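Envelope glycoprotein (Bourbon virus, PDB 5ZKX) probably drives fusion of the viral and host membranes as a trimeric gp64-family glycoprotein, captured here in its postfusion form. Local coordinates at residues N116-K121 / W141-T146. Residues are numbered along the deposited sequence; the frame is centred on the assembly and turned at random.
Sequences NKHRAK and WRCGVT
A single antiparallel bridge, with Lys121 and Cys143 as its hydrogen-bonded pair, fastens the chain leaving strand 116-118 to the long strand 134-148. Cys143 N gives the firmer bond to Lys121 O (3.0 Å, 158° at the hydrogen), whereas the return bond from Lys121 N to Cys143 O, at 3.4 Å, is weak. The same Lys121 O also receives a CA-H...O contact from Arg142 CA. The side chain of Lys121 adds a third bond, to the carbonyl two residues before Cys143: CG lies anti to the backbone N (chi1 174°), and bends at chi2 and chi4 curl the chain over Trp141 O, which NZ meets in the carbonyl plane at 2.6 Å. In this class III fusion protein fold the joint ties two sheets together, since strand 116-118 pairs with 91-93 while 134-148 pairs with 44-58; the Cys91-Cys143 disulfide adds a covalent link between them. Cys143 SG sits obliquely to the His118 ring, 3.7 Å from CD2, and Lys121 CB covers one ring face near its rim. His118 NE2 is hydrogen-bonded to Thr93 OG1. On the Arg119 and Val145 side of the bridge, water 1 links the two backbones, donating to Arg119 O and accepting from Val145 N at 2.9 Å.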
loop_
_atom_site.group_PDB
_atom_site.type_symbol
_atom_site.label_atom_id
_atom_site.label_comp_id
_atom_site.label_asym_id
_atom_site.label_seq_id
_atom_site.Cartn_x
_atom_site.Cartn_y
_atom_site.Cartn_z
ATOM N N ASN A 116 -11.056 31.055 -31.711
ATOM C CA ASN A 116 -10.303 29.951 -32.289
ATOM C C ASN A 116 -10.580 28.699 -31.468
ATOM O O ASN A 116 -10.293 28.663 -30.267
ATOM C CB ASN A 116 -8.807 30.258 -32.326
ATOM C CG ASN A 116 -8.473 31.417 -33.244
ATOM O OD1 ASN A 116 -9.196 32.409 -33.294
ATOM N ND2 ASN A 116 -7.377 31.293 -33.979
ATOM N N LYS A 117 -11.142 27.684 -32.113
ATOM C CA LYS A 117 -11.543 26.454 -31.446
ATOM C C LYS A 117 -10.456 25.403 -31.614
ATOM O O LYS A 117 -9.928 25.215 -32.716
ATOM C CB LYS A 117 -12.875 25.948 -32.005
ATOM C CG LYS A 117 -12.976 24.442 -32.183
ATOM C CD LYS A 117 -13.974 24.094 -33.272
ATOM C CE LYS A 117 -15.396 24.431 -32.845
ATOM N NZ LYS A 117 -16.392 24.038 -33.880
ATOM N N HIS A 118 -10.115 24.732 -30.517
ATOM C CA HIS A 118 -9.164 23.634 -30.534
ATOM C C HIS A 118 -9.700 22.481 -29.699
ATOM O O HIS A 118 -10.489 22.678 -28.771
ATOM C CB HIS A 118 -7.791 24.045 -29.979
ATOM C CG HIS A 118 -7.392 25.448 -30.311
ATOM N ND1 HIS A 118 -6.679 25.770 -31.444
ATOM C CD2 HIS A 118 -7.589 26.612 -29.647
ATOM C CE1 HIS A 118 -6.461 27.072 -31.470
ATOM N NE2 HIS A 118 -7.003 27.607 -30.389
ATOM N N ARG A 119 -9.263 21.272 -30.044
ATOM C CA ARG A 119 -9.439 20.150 -29.131
ATOM C C ARG A 119 -8.369 20.164 -28.047
ATOM O O ARG A 119 -8.668 19.943 -26.868
ATOM C CB ARG A 119 -9.409 18.834 -29.903
ATOM C CG ARG A 119 -10.686 18.548 -30.668
ATOM C CD ARG A 119 -10.631 17.183 -31.329
ATOM N NE ARG A 119 -10.286 16.134 -30.375
ATOM C CZ ARG A 119 -10.190 14.848 -30.686
ATOM N NH1 ARG A 119 -10.414 14.451 -31.931
ATOM N NH2 ARG A 119 -9.871 13.957 -29.756
ATOM N N ALA A 120 -7.123 20.431 -28.434
ATOM C CA ALA A 120 -6.030 20.660 -27.501
ATOM C C ALA A 120 -5.020 21.564 -28.189
ATOM O O ALA A 120 -4.803 21.448 -29.397
ATOM C CB ALA A 120 -5.374 19.350 -27.057
ATOM N N LYS A 121 -4.410 22.465 -27.421
ATOM C CA LYS A 121 -3.560 23.501 -28.001
ATOM C C LYS A 121 -2.488 23.896 -26.999
ATOM O O LYS A 121 -2.809 24.334 -25.892
ATOM C CB LYS A 121 -4.395 24.720 -28.400
ATOM C CG LYS A 121 -3.585 25.916 -28.872
ATOM C CD LYS A 121 -2.893 25.628 -30.192
ATOM C CE LYS A 121 -2.109 26.835 -30.669
ATOM N NZ LYS A 121 -1.076 27.243 -29.678
ATOM N N TRP A 141 -1.300 30.790 -27.957
ATOM C CA TRP A 141 -2.318 30.422 -26.981
ATOM C C TRP A 141 -2.197 28.957 -26.581
ATOM O O TRP A 141 -1.685 28.124 -27.334
ATOM C CB TRP A 141 -3.726 30.677 -27.530
ATOM C CG TRP A 141 -4.066 32.122 -27.662
ATOM C CD1 TRP A 141 -3.706 32.958 -28.678
ATOM C CD2 TRP A 141 -4.835 32.910 -26.746
ATOM N NE1 TRP A 141 -4.202 34.218 -28.450
ATOM C CE2 TRP A 141 -4.899 34.215 -27.270
ATOM C CE3 TRP A 141 -5.474 32.638 -25.532
ATOM C CZ2 TRP A 141 -5.578 35.245 -26.624
ATOM C CZ3 TRP A 141 -6.148 33.663 -24.892
ATOM C CH2 TRP A 141 -6.194 34.950 -25.439
ATOM N N ARG A 142 -2.679 28.658 -25.377
ATOM C CA ARG A 142 -2.796 27.295 -24.884
ATOM C C ARG A 142 -4.156 27.140 -24.219
ATOM O O ARG A 142 -4.694 28.092 -23.649
ATOM C CB ARG A 142 -1.673 26.940 -23.896
ATOM C CG ARG A 142 -1.865 27.505 -22.490
ATOM C CD ARG A 142 -0.620 27.327 -21.635
ATOM N NE ARG A 142 -0.126 25.952 -21.650
ATOM C CZ ARG A 142 -0.254 25.101 -20.637
ATOM N NH1 ARG A 142 -0.862 25.480 -19.522
ATOM N NH2 ARG A 142 0.225 23.871 -20.739
ATOM N N CYS A 143 -4.720 25.938 -24.316
ATOM C CA CYS A 143 -5.998 25.665 -23.674
ATOM C C CYS A 143 -6.208 24.162 -23.581
ATOM O O CYS A 143 -5.643 23.382 -24.353
ATOM C CB CYS A 143 -7.163 26.321 -24.423
ATOM S SG CYS A 143 -7.499 25.640 -26.058
ATOM N N GLY A 144 -7.039 23.771 -22.625
ATOM C CA GLY A 144 -7.394 22.377 -22.452
ATOM C C GLY A 144 -8.637 22.262 -21.606
ATOM O O GLY A 144 -9.011 23.194 -20.888
ATOM N N VAL A 145 -9.284 21.099 -21.702
ATOM C CA VAL A 145 -10.518 20.833 -20.974
ATOM C C VAL A 145 -10.619 19.333 -20.730
ATOM O O VAL A 145 -10.063 18.525 -21.481
ATOM C CB VAL A 145 -11.754 21.369 -21.738
ATOM C CG1 VAL A 145 -12.077 20.486 -22.938
ATOM C CG2 VAL A 145 -12.959 21.499 -20.809
ATOM N N THR A 146 -11.316 18.961 -19.655
ATOM C CA THR A 146 -11.559 17.555 -19.362
ATOM C C THR A 146 -12.829 17.409 -18.533
ATOM O O THR A 146 -13.164 18.276 -17.718
ATOM C CB THR A 146 -10.365 16.907 -18.644
ATOM O OG1 THR A 146 -10.476 15.482 -18.727
ATOM C CG2 THR A 146 -10.300 17.323 -17.179
HETATM O O HOH W 1 -8.104 19.722 -23.956
#